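Putative peptidase M23 (Pseudomonas aeruginosa PAO1, PDB 2HSI) binds a zinc ion and is probably a metalloendopeptidase of the M23 family. Local coordinates at residues V63-E66 / G67-I71; I130-E133 / L134-T138; A186-A189 / G190-I193. All blocks are in the same frame, centred on the assembly; numbering follows the deposited sequence.

All three contacts are local, each made within one short run of chain. Contact 1 is partly buried and closes the hairpin of strands 58-64 and 70-75, away from the zinc site. Contacts 2 and 3 lie at the surface on the other side of the chain's centre, nearer the metal. Contact 2 lies along helix 127-141; contact 3 leads from strand 183-185 into strand 192-194. No two share an element. Contact 1 combines strand pairing, salt bridges and an arginine over a tryptophan. Contact 2 adds a salt bridge and a side-chain amide to helical bonds. Contact 3 is uncharged and relies on one carbonyl and a threonine hydroxyl.

Contact 1 of 3, residues V63-E66 / G67-I71; sequences VREE and GRRWI
Val63 and Ile71 form an antiparallel hydrogen-bonded pair. Ile71 N meets Val63 O at 2.8 Å, and Val63 N donates back to Ile71 O. Arg64 and Trp70 follow as a non-hydrogen-bonded pair. This is the end of the beta hairpin of strands 58-64 and 70-75, in the N-terminal family region. A type I' turn from Glu65 to Arg68 reverses the chain, with Arg68 N donating to Glu65 O at 2.9 Å. Next to the turn, Glu65 N reaches Arg69 O at 2.7 Å.

Arg64 and Trp70 share one face of the sheet. Arg64 CG stands 3.5 Å from the centroid of the Trp70 six-membered ring, almost on its normal, a CH-pi contact. The guanidinium continues over the indole toward NE1, its plane 36° from the ring. Its NH1 donates to Arg68 O at 2.9 Å, within the guanidinium plane, and also bonds Glu47 O. Trp70 NE1 donates to Gly48 O. These bonds hold Arg64 NH1 and the indole NE1.

On the other face, Val63 CG2 packs against Ile71 CG1. Glu65 also meets this isoleucine, its CB touching Ile71 CD1. The Glu65 chain is extended, with CG anti to the backbone N (chi1 -174°), and runs alongside Arg69. Its second oxygen, OE2, is bonded to Ser25 OG, while Arg69 NH1 forms a salt bridge with Asp43. Glu65 OE1 and Arg69 NE form a salt bridge at 2.7 Å, with NE coming from above the carboxylate plane.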
ATOM      1  N   VAL A  63       6.441  -1.775  13.530  1.00 16.11           N
ATOM      2  CA  VAL A  63       7.620  -0.903  13.615  1.00 15.55           C
ATOM      3  C   VAL A  63       7.734  -0.342  15.030  1.00 17.36           C
ATOM      4  O   VAL A  63       6.745  -0.283  15.756  1.00 18.56           O
ATOM      5  CB  VAL A  63       7.577   0.281  12.587  1.00 17.86           C
ATOM      6  CG1 VAL A  63       7.532  -0.219  11.143  1.00 21.25           C
ATOM      7  CG2 VAL A  63       6.401   1.233  12.844  1.00 22.46           C
ATOM      8  N   ARG A  64       8.941   0.051  15.429  1.00 14.33           N
ATOM      9  CA  ARG A  64       9.103   0.849  16.642  1.00 17.75           C
ATOM     10  C   ARG A  64       8.676   2.291  16.356  1.00 19.45           C
ATOM     11  O   ARG A  64       9.019   2.849  15.319  1.00 17.35           O
ATOM     12  CB  ARG A  64      10.542   0.810  17.150  1.00 20.51           C
ATOM     13  CG  ARG A  64      10.928  -0.473  17.873  1.00 16.44           C
ATOM     14  CD  ARG A  64      12.272  -0.292  18.579  1.00 16.44           C
ATOM     15  NE  ARG A  64      12.808  -1.535  19.122  1.00 19.36           N
ATOM     16  CZ  ARG A  64      12.484  -2.045  20.310  1.00 15.46           C
ATOM     17  NH1 ARG A  64      11.605  -1.429  21.098  1.00 18.93           N
ATOM     18  NH2 ARG A  64      13.033  -3.183  20.711  1.00 19.54           N
ATOM     19  N   GLU A  65       7.909   2.883  17.270  1.00 15.43           N
ATOM     20  CA  GLU A  65       7.523   4.282  17.152  1.00 16.25           C
ATOM     21  C   GLU A  65       8.698   5.157  17.575  1.00 24.02           C
ATOM     22  O   GLU A  65       8.997   5.274  18.764  1.00 21.77           O
ATOM     23  CB  GLU A  65       6.304   4.594  18.013  1.00 21.01           C
ATOM     24  CG  GLU A  65       5.791   6.008  17.791  1.00 24.72           C
ATOM     25  CD  GLU A  65       4.566   6.329  18.609  1.00 33.43           C
ATOM     26  OE1 GLU A  65       4.521   5.962  19.795  1.00 37.94           O
ATOM     27  OE2 GLU A  65       3.652   6.967  18.063  1.00 30.75           O
ATOM     28  N   GLU A  66       9.365   5.744  16.585  1.00 25.85           N
ATOM     29  CA  GLU A  66      10.614   6.507  16.784  1.00 31.40           C
ATOM     30  C   GLU A  66      11.642   5.783  17.668  1.00 27.64           C
ATOM     31  O   GLU A  66      12.273   6.409  18.515  1.00 30.28           O
ATOM     32  CB  GLU A  66      10.313   7.902  17.344  1.00 30.46           C
ATOM     33  CG  GLU A  66       9.462   8.756  16.428  1.00 43.82           C
ATOM     34  CD  GLU A  66       8.922   9.999  17.115  1.00 55.85           C
ATOM     35  OE1 GLU A  66       8.706   9.970  18.352  1.00 56.20           O
ATOM     36  OE2 GLU A  66       8.692  11.005  16.408  1.00 53.32           O
ATOM     37  N   GLY A  67      11.774   4.468  17.481  1.00 23.80           N
ATOM     38  CA  GLY A  67      12.703   3.655  18.255  1.00 23.27           C
ATOM     39  C   GLY A  67      12.210   3.164  19.604  1.00 18.24           C
ATOM     40  O   GLY A  67      12.930   2.467  20.319  1.00 19.59           O
ATOM     41  N   ARG A  68      10.969   3.493  19.943  1.00 17.83           N
ATOM     42  CA  ARG A  68      10.447   3.160  21.258  1.00 21.97           C
ATOM     43  C   ARG A  68       9.501   1.957  21.195  1.00 23.85           C
ATOM     44  O   ARG A  68       9.922   0.869  20.801  1.00 21.00           O
ATOM     45  CB  ARG A  68       9.826   4.391  21.926  1.00 26.44           C
ATOM     46  CG  ARG A  68      10.754   5.609  21.859  1.00 30.49           C
ATOM     47  CD  ARG A  68      10.323   6.735  22.769  1.00 31.94           C
ATOM     48  NE  ARG A  68      11.387   7.728  22.923  1.00 36.97           N
ATOM     49  CZ  ARG A  68      11.586   8.768  22.117  1.00 45.38           C
ATOM     50  NH1 ARG A  68      10.792   8.987  21.074  1.00 40.06           N
ATOM     51  NH2 ARG A  68      12.587   9.604  22.362  1.00 51.80           N
ATOM     52  N   ARG A  69       8.241   2.159  21.575  1.00 16.37           N
ATOM     53  CA  ARG A  69       7.268   1.076  21.670  1.00 21.01           C
ATOM     54  C   ARG A  69       6.966   0.514  20.289  1.00 12.88           C
ATOM     55  O   ARG A  69       7.002   1.244  19.279  1.00 17.89           O
ATOM     56  CB  ARG A  69       5.964   1.551  22.342  1.00 15.72           C
ATOM     57  CG  ARG A  69       5.217   2.596  21.518  1.00 20.73           C
ATOM     58  CD  ARG A  69       3.865   2.986  22.067  1.00 29.81           C
ATOM     59  NE  ARG A  69       3.271   3.986  21.187  1.00 28.50           N
ATOM     60  CZ  ARG A  69       2.056   4.509  21.313  1.00 27.93           C
ATOM     61  NH1 ARG A  69       1.242   4.149  22.299  1.00 27.82           N
ATOM     62  NH2 ARG A  69       1.654   5.409  20.439  1.00 30.49           N
ATOM     63  N   TRP A  70       6.707  -0.791  20.256  1.00 15.68           N
ATOM     64  CA  TRP A  70       6.230  -1.465  19.057  1.00 20.60           C
ATOM     65  C   TRP A  70       4.779  -1.110  18.753  1.00 18.19           C
ATOM     66  O   TRP A  70       3.887  -1.196  19.617  1.00 17.49           O
ATOM     67  CB  TRP A  70       6.389  -2.976  19.178  1.00 16.87           C
ATOM     68  CG  TRP A  70       7.809  -3.456  19.178  1.00 16.06           C
ATOM     69  CD1 TRP A  70       8.508  -3.964  20.247  1.00 18.40           C
ATOM     70  CD2 TRP A  70       8.707  -3.509  18.051  1.00 15.68           C
ATOM     71  NE1 TRP A  70       9.782  -4.320  19.850  1.00 21.59           N
ATOM     72  CE2 TRP A  70       9.926  -4.056  18.510  1.00 15.07           C
ATOM     73  CE3 TRP A  70       8.590  -3.161  16.695  1.00 15.86           C
ATOM     74  CZ2 TRP A  70      11.035  -4.249  17.659  1.00 15.07           C
ATOM     75  CZ3 TRP A  70       9.691  -3.354  15.852  1.00 20.10           C
ATOM     76  CH2 TRP A  70      10.898  -3.886  16.345  1.00 18.11           C
ATOM     77  N   ILE A  71       4.553  -0.693  17.514  1.00 16.10           N
ATOM     78  CA  ILE A  71       3.212  -0.351  17.054  1.00 18.53           C
ATOM     79  C   ILE A  71       2.909  -1.137  15.778  1.00 19.20           C
ATOM     80  O   ILE A  71       3.821  -1.470  15.018  1.00 17.02           O
ATOM     81  CB  ILE A  71       3.041   1.186  16.812  1.00 16.36           C
ATOM     82  CG1 ILE A  71       4.189   1.738  15.958  1.00 17.74           C
ATOM     83  CG2 ILE A  71       2.932   1.958  18.141  1.00 17.82           C
ATOM     84  CD1 ILE A  71       3.952   3.126  15.379  1.00 26.37           C
TER

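Contact 2 of 3, residues I130-E133 / L134-T138; sequences IERE and LAEQT
The bend of the Arg132 chain at chi3 (77°) brings its guanidinium along the helix to Glu136. Glu136 stays extended beyond CG. The two side chains run side by side and point the same way. Their charged ends form a salt bridge in which one oxygen takes both contacts. Arg132 NH2 meets Glu136 OE2 at 2.8 Å on the syn side but tilted out of the carboxylate plane, in a bent bond. Arg132 NE is weakly bonded to the same atom at 3.0 Å. The two flat groups are turned 54° from each other. Glu136 OE1 is bonded to the hydroxyl of Tyr207.

This is an i to i+4 pair on helix 127-141. The main-chain bond from Glu136 N to Arg132 O joins the same two residues; Leu134 N to Ile130 O has the same spacing. Glu133, Glu136 and Gln137 lay this helix on strand 199-207, and Gln137 also touches strand 213-219.

At the next residue, Glu133 O receives two donors from Gln137. The backbone N comes at 3.2 Å. NE2 comes at 3.0 Å from the opposite face of the carbonyl plane, with an N-H...O angle of 169°. Gln137 OE1 accepts from Asn210 ND2. In the buried Glu133, OE2 forms a salt bridge with Arg129 NE and OE1 a hydrogen bond with Phe208 N. Leu134 O is also shared: Thr138 N and Thr138 OG1 both donate to it, the hydroxyl at 2.8 Å.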
ATOM      1  N   ILE A 130      -7.484 -13.126 -17.900  1.00 30.82           N
ATOM      2  CA  ILE A 130      -7.936 -12.199 -16.851  1.00 32.53           C
ATOM      3  C   ILE A 130      -7.875 -12.835 -15.454  1.00 33.08           C
ATOM      4  O   ILE A 130      -7.413 -12.187 -14.506  1.00 30.81           O
ATOM      5  CB  ILE A 130      -9.344 -11.584 -17.183  1.00 36.34           C
ATOM      6  CG1 ILE A 130      -9.207 -10.516 -18.283  1.00 40.16           C
ATOM      7  CG2 ILE A 130     -10.017 -10.996 -15.941  1.00 30.83           C
ATOM      8  CD1 ILE A 130     -10.512 -10.160 -19.015  1.00 43.95           C
ATOM      9  N   GLU A 131      -8.307 -14.103 -15.366  1.00 31.75           N
ATOM     10  CA  GLU A 131      -8.267 -14.872 -14.123  0.50 33.85           C
ATOM     11  C   GLU A 131      -6.834 -14.998 -13.600  1.00 32.07           C
ATOM     12  O   GLU A 131      -6.585 -14.789 -12.412  1.00 29.25           O
ATOM     13  CB  GLU A 131      -8.902 -16.255 -14.326  0.50 34.91           C
ATOM     14  CG  GLU A 131      -9.017 -17.103 -13.059  0.50 34.98           C
ATOM     15  CD  GLU A 131      -9.843 -18.373 -13.246  0.50 42.95           C
ATOM     16  OE1 GLU A 131     -10.477 -18.808 -12.260  0.50 43.92           O
ATOM     17  OE2 GLU A 131      -9.861 -18.940 -14.361  0.50 43.06           O
ATOM     18  N   ARG A 132      -5.907 -15.322 -14.501  1.00 27.01           N
ATOM     19  CA  ARG A 132      -4.492 -15.453 -14.187  1.00 30.89           C
ATOM     20  C   ARG A 132      -3.877 -14.119 -13.733  1.00 23.21           C
ATOM     21  O   ARG A 132      -3.133 -14.087 -12.752  1.00 21.93           O
ATOM     22  CB  ARG A 132      -3.747 -16.005 -15.402  1.00 33.75           C
ATOM     23  CG  ARG A 132      -2.568 -16.884 -15.056  1.00 49.09           C
ATOM     24  CD  ARG A 132      -1.574 -16.959 -16.202  1.00 52.12           C
ATOM     25  NE  ARG A 132      -0.749 -15.752 -16.279  1.00 61.75           N
ATOM     26  CZ  ARG A 132      -0.909 -14.774 -17.169  1.00 57.49           C
ATOM     27  NH1 ARG A 132      -1.863 -14.842 -18.090  1.00 58.78           N
ATOM     28  NH2 ARG A 132      -0.107 -13.720 -17.137  1.00 48.07           N
ATOM     29  N   GLU A 133      -4.221 -13.035 -14.434  1.00 25.00           N
ATOM     30  CA  GLU A 133      -3.788 -11.661 -14.100  1.00 23.87           C
ATOM     31  C   GLU A 133      -4.319 -11.146 -12.758  1.00 24.79           C
ATOM     32  O   GLU A 133      -3.595 -10.476 -12.013  1.00 18.98           O
ATOM     33  CB  GLU A 133      -4.166 -10.690 -15.223  1.00 22.74           C
ATOM     34  CG  GLU A 133      -3.493 -11.022 -16.566  1.00 19.85           C
ATOM     35  CD  GLU A 133      -3.859 -10.066 -17.681  1.00 22.66           C
ATOM     36  OE1 GLU A 133      -4.897  -9.379 -17.592  1.00 24.96           O
ATOM     37  OE2 GLU A 133      -3.092  -9.997 -18.663  1.00 26.41           O
ATOM     38  N   LEU A 134      -5.582 -11.454 -12.461  1.00 23.88           N
ATOM     39  CA  LEU A 134      -6.151 -11.196 -11.140  1.00 27.29           C
ATOM     40  C   LEU A 134      -5.417 -11.983 -10.057  1.00 21.77           C
ATOM     41  O   LEU A 134      -5.107 -11.431  -9.000  1.00 20.23           O
ATOM     42  CB  LEU A 134      -7.660 -11.502 -11.108  1.00 29.78           C
ATOM     43  CG  LEU A 134      -8.384 -11.460  -9.751  1.00 37.57           C
ATOM     44  CD1 LEU A 134      -8.390 -10.048  -9.150  1.00 29.81           C
ATOM     45  CD2 LEU A 134      -9.806 -12.016  -9.872  1.00 33.98           C
ATOM     46  N   ALA A 135      -5.123 -13.252 -10.331  1.00 23.19           N
ATOM     47  CA  ALA A 135      -4.413 -14.114  -9.380  1.00 21.47           C
ATOM     48  C   ALA A 135      -2.994 -13.629  -9.059  1.00 21.83           C
ATOM     49  O   ALA A 135      -2.554 -13.707  -7.908  1.00 22.89           O
ATOM     50  CB  ALA A 135      -4.382 -15.543  -9.875  1.00 21.54           C
ATOM     51  N   GLU A 136      -2.287 -13.138 -10.077  1.00 18.62           N
ATOM     52  CA  GLU A 136      -0.925 -12.608  -9.905  1.00 21.48           C
ATOM     53  C   GLU A 136      -0.927 -11.374  -9.018  1.00 16.30           C
ATOM     54  O   GLU A 136      -0.079 -11.231  -8.122  1.00 18.64           O
ATOM     55  CB  GLU A 136      -0.311 -12.225 -11.254  1.00 18.54           C
ATOM     56  CG  GLU A 136       0.127 -13.394 -12.105  1.00 35.10           C
ATOM     57  CD  GLU A 136       0.583 -12.964 -13.490  1.00 41.22           C
ATOM     58  OE1 GLU A 136       0.980 -11.787 -13.673  1.00 34.21           O
ATOM     59  OE2 GLU A 136       0.542 -13.811 -14.399  1.00 38.94           O
ATOM     60  N   GLN A 137      -1.870 -10.477  -9.283  1.00 13.77           N
ATOM     61  CA  GLN A 137      -1.977  -9.236  -8.529  1.00 16.76           C
ATOM     62  C   GLN A 137      -2.426  -9.470  -7.084  1.00 19.80           C
ATOM     63  O   GLN A 137      -1.926  -8.823  -6.159  1.00 17.86           O
ATOM     64  CB  GLN A 137      -2.895  -8.256  -9.246  1.00 19.33           C
ATOM     65  CG  GLN A 137      -2.242  -7.647 -10.475  1.00 24.36           C
ATOM     66  CD  GLN A 137      -3.193  -6.817 -11.304  1.00 27.68           C
ATOM     67  OE1 GLN A 137      -3.181  -5.594 -11.227  1.00 22.31           O
ATOM     68  NE2 GLN A 137      -4.019  -7.480 -12.114  1.00 25.67           N
ATOM     69  N   THR A 138      -3.356 -10.409  -6.904  1.00 19.10           N
ATOM     70  CA  THR A 138      -3.828 -10.810  -5.571  1.00 21.54           C
ATOM     71  C   THR A 138      -2.671 -11.377  -4.720  1.00 20.25           C
ATOM     72  O   THR A 138      -2.473 -10.966  -3.559  1.00 21.65           O
ATOM     73  CB  THR A 138      -5.016 -11.811  -5.689  1.00 24.46           C
ATOM     74  OG1 THR A 138      -6.114 -11.167  -6.355  1.00 25.20           O
ATOM     75  CG2 THR A 138      -5.477 -12.289  -4.320  1.00 25.02           C
TER

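Contact 3 of 3, residues A186-A189 / G190-I193; sequences AVPA and GTPI
Pro188 O and Thr191 OG1 meet at 2.8 Å, the hydroxyl donating to the carbonyl from a position tilted 31° out of its plane. Thr191 N is weakly bonded to the same oxygen at 3.4 Å. OG1 also approaches the proline at its CD and CG atoms, 3.4 Å from Pro188 CD. It reaches these atoms because it stands beside its own backbone N (chi1 -58°). That rotation leaves the methyl CG2 facing Val187, 4.0 Å from Val187 CB. The two side chains cross at about a right angle.

The backbone sets this up with a type II beta turn from Pro188 to Thr191. Gly190 has positive phi (95°), a conformation that suits glycine.

Further out, the turn carries the chain from strand 183-185, which carries zinc ligand Asp184, into strand 192-194. Gly190 and Thr191 have backbone bonds with Val249. Val187 also packs on Val249 and on Met260, which lies between zinc ligands His259 and His261 in the sequence. The Val187 side chain is about 11 Å from the zinc ion, too far to touch it. Of the two bonds that close the turn, the hydroxyl's is the shorter, so it probably contributes most to the closure.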
ATOM      1  N   ALA A 186      -3.577  14.282 -11.869  1.00 44.07           N
ATOM      2  CA  ALA A 186      -3.736  14.946 -13.160  1.00 47.77           C
ATOM      3  C   ALA A 186      -2.368  15.322 -13.725  1.00 44.35           C
ATOM      4  O   ALA A 186      -1.853  16.416 -13.470  1.00 40.81           O
ATOM      5  CB  ALA A 186      -4.632  16.172 -13.025  1.00 48.90           C
ATOM      6  N   VAL A 187      -1.772  14.384 -14.457  1.00 40.77           N
ATOM      7  CA  VAL A 187      -0.477  14.579 -15.121  1.00 41.10           C
ATOM      8  C   VAL A 187      -0.535  13.992 -16.537  1.00 41.03           C
ATOM      9  O   VAL A 187      -1.268  13.026 -16.772  1.00 40.57           O
ATOM     10  CB  VAL A 187       0.725  13.961 -14.323  1.00 43.54           C
ATOM     11  CG1 VAL A 187       1.109  14.827 -13.126  1.00 47.09           C
ATOM     12  CG2 VAL A 187       0.441  12.528 -13.897  1.00 46.82           C
ATOM     13  N   PRO A 188       0.214  14.583 -17.493  1.00 42.62           N
ATOM     14  CA  PRO A 188       0.193  14.053 -18.862  1.00 44.86           C
ATOM     15  C   PRO A 188       0.971  12.744 -19.024  1.00 48.00           C
ATOM     16  O   PRO A 188       1.730  12.362 -18.130  1.00 49.06           O
ATOM     17  CB  PRO A 188       0.861  15.167 -19.673  1.00 44.57           C
ATOM     18  CG  PRO A 188       1.787  15.827 -18.701  1.00 45.12           C
ATOM     19  CD  PRO A 188       1.082  15.775 -17.377  1.00 37.92           C
ATOM     20  N   ALA A 189       0.768  12.069 -20.156  1.00 39.54           N
ATOM     21  CA  ALA A 189       1.545  10.890 -20.529  1.00 38.72           C
ATOM     22  C   ALA A 189       3.025  11.232 -20.673  1.00 40.65           C
ATOM     23  O   ALA A 189       3.380  12.283 -21.218  1.00 42.71           O
ATOM     24  CB  ALA A 189       1.011  10.284 -21.821  1.00 39.46           C
ATOM     25  N   GLY A 190       3.882  10.351 -20.165  1.00 35.79           N
ATOM     26  CA  GLY A 190       5.323  10.580 -20.190  1.00 34.16           C
ATOM     27  C   GLY A 190       5.904  11.199 -18.929  1.00 32.42           C
ATOM     28  O   GLY A 190       7.121  11.314 -18.803  1.00 35.39           O
ATOM     29  N   THR A 191       5.040  11.617 -18.006  1.00 30.90           N
ATOM     30  CA  THR A 191       5.472  12.092 -16.690  1.00 31.12           C
ATOM     31  C   THR A 191       6.173  10.945 -15.945  1.00 28.78           C
ATOM     32  O   THR A 191       5.628   9.849 -15.878  1.00 23.06           O
ATOM     33  CB  THR A 191       4.263  12.610 -15.873  1.00 35.22           C
ATOM     34  OG1 THR A 191       3.613  13.667 -16.594  1.00 37.29           O
ATOM     35  CG2 THR A 191       4.683  13.124 -14.497  1.00 25.28           C
ATOM     36  N   PRO A 192       7.402  11.181 -15.427  1.00 26.56           N
ATOM     37  CA  PRO A 192       8.120  10.129 -14.690  1.00 25.80           C
ATOM     38  C   PRO A 192       7.452   9.810 -13.353  1.00 28.62           C
ATOM     39  O   PRO A 192       7.009  10.726 -12.659  1.00 23.44           O
ATOM     40  CB  PRO A 192       9.510  10.740 -14.452  1.00 30.52           C
ATOM     41  CG  PRO A 192       9.596  11.915 -15.383  1.00 34.47           C
ATOM     42  CD  PRO A 192       8.195  12.419 -15.507  1.00 33.42           C
ATOM     43  N   ILE A 193       7.366   8.518 -13.028  1.00 24.24           N
ATOM     44  CA  ILE A 193       6.765   8.043 -11.779  1.00 27.11           C
ATOM     45  C   ILE A 193       7.882   7.598 -10.852  1.00 21.58           C
ATOM     46  O   ILE A 193       8.685   6.741 -11.216  1.00 22.30           O
ATOM     47  CB  ILE A 193       5.763   6.873 -12.017  1.00 25.47           C
ATOM     48  CG1 ILE A 193       4.614   7.334 -12.923  1.00 29.43           C
ATOM     49  CG2 ILE A 193       5.190   6.356 -10.688  1.00 24.71           C
ATOM     50  CD1 ILE A 193       3.724   6.199 -13.428  1.00 25.25           C
TER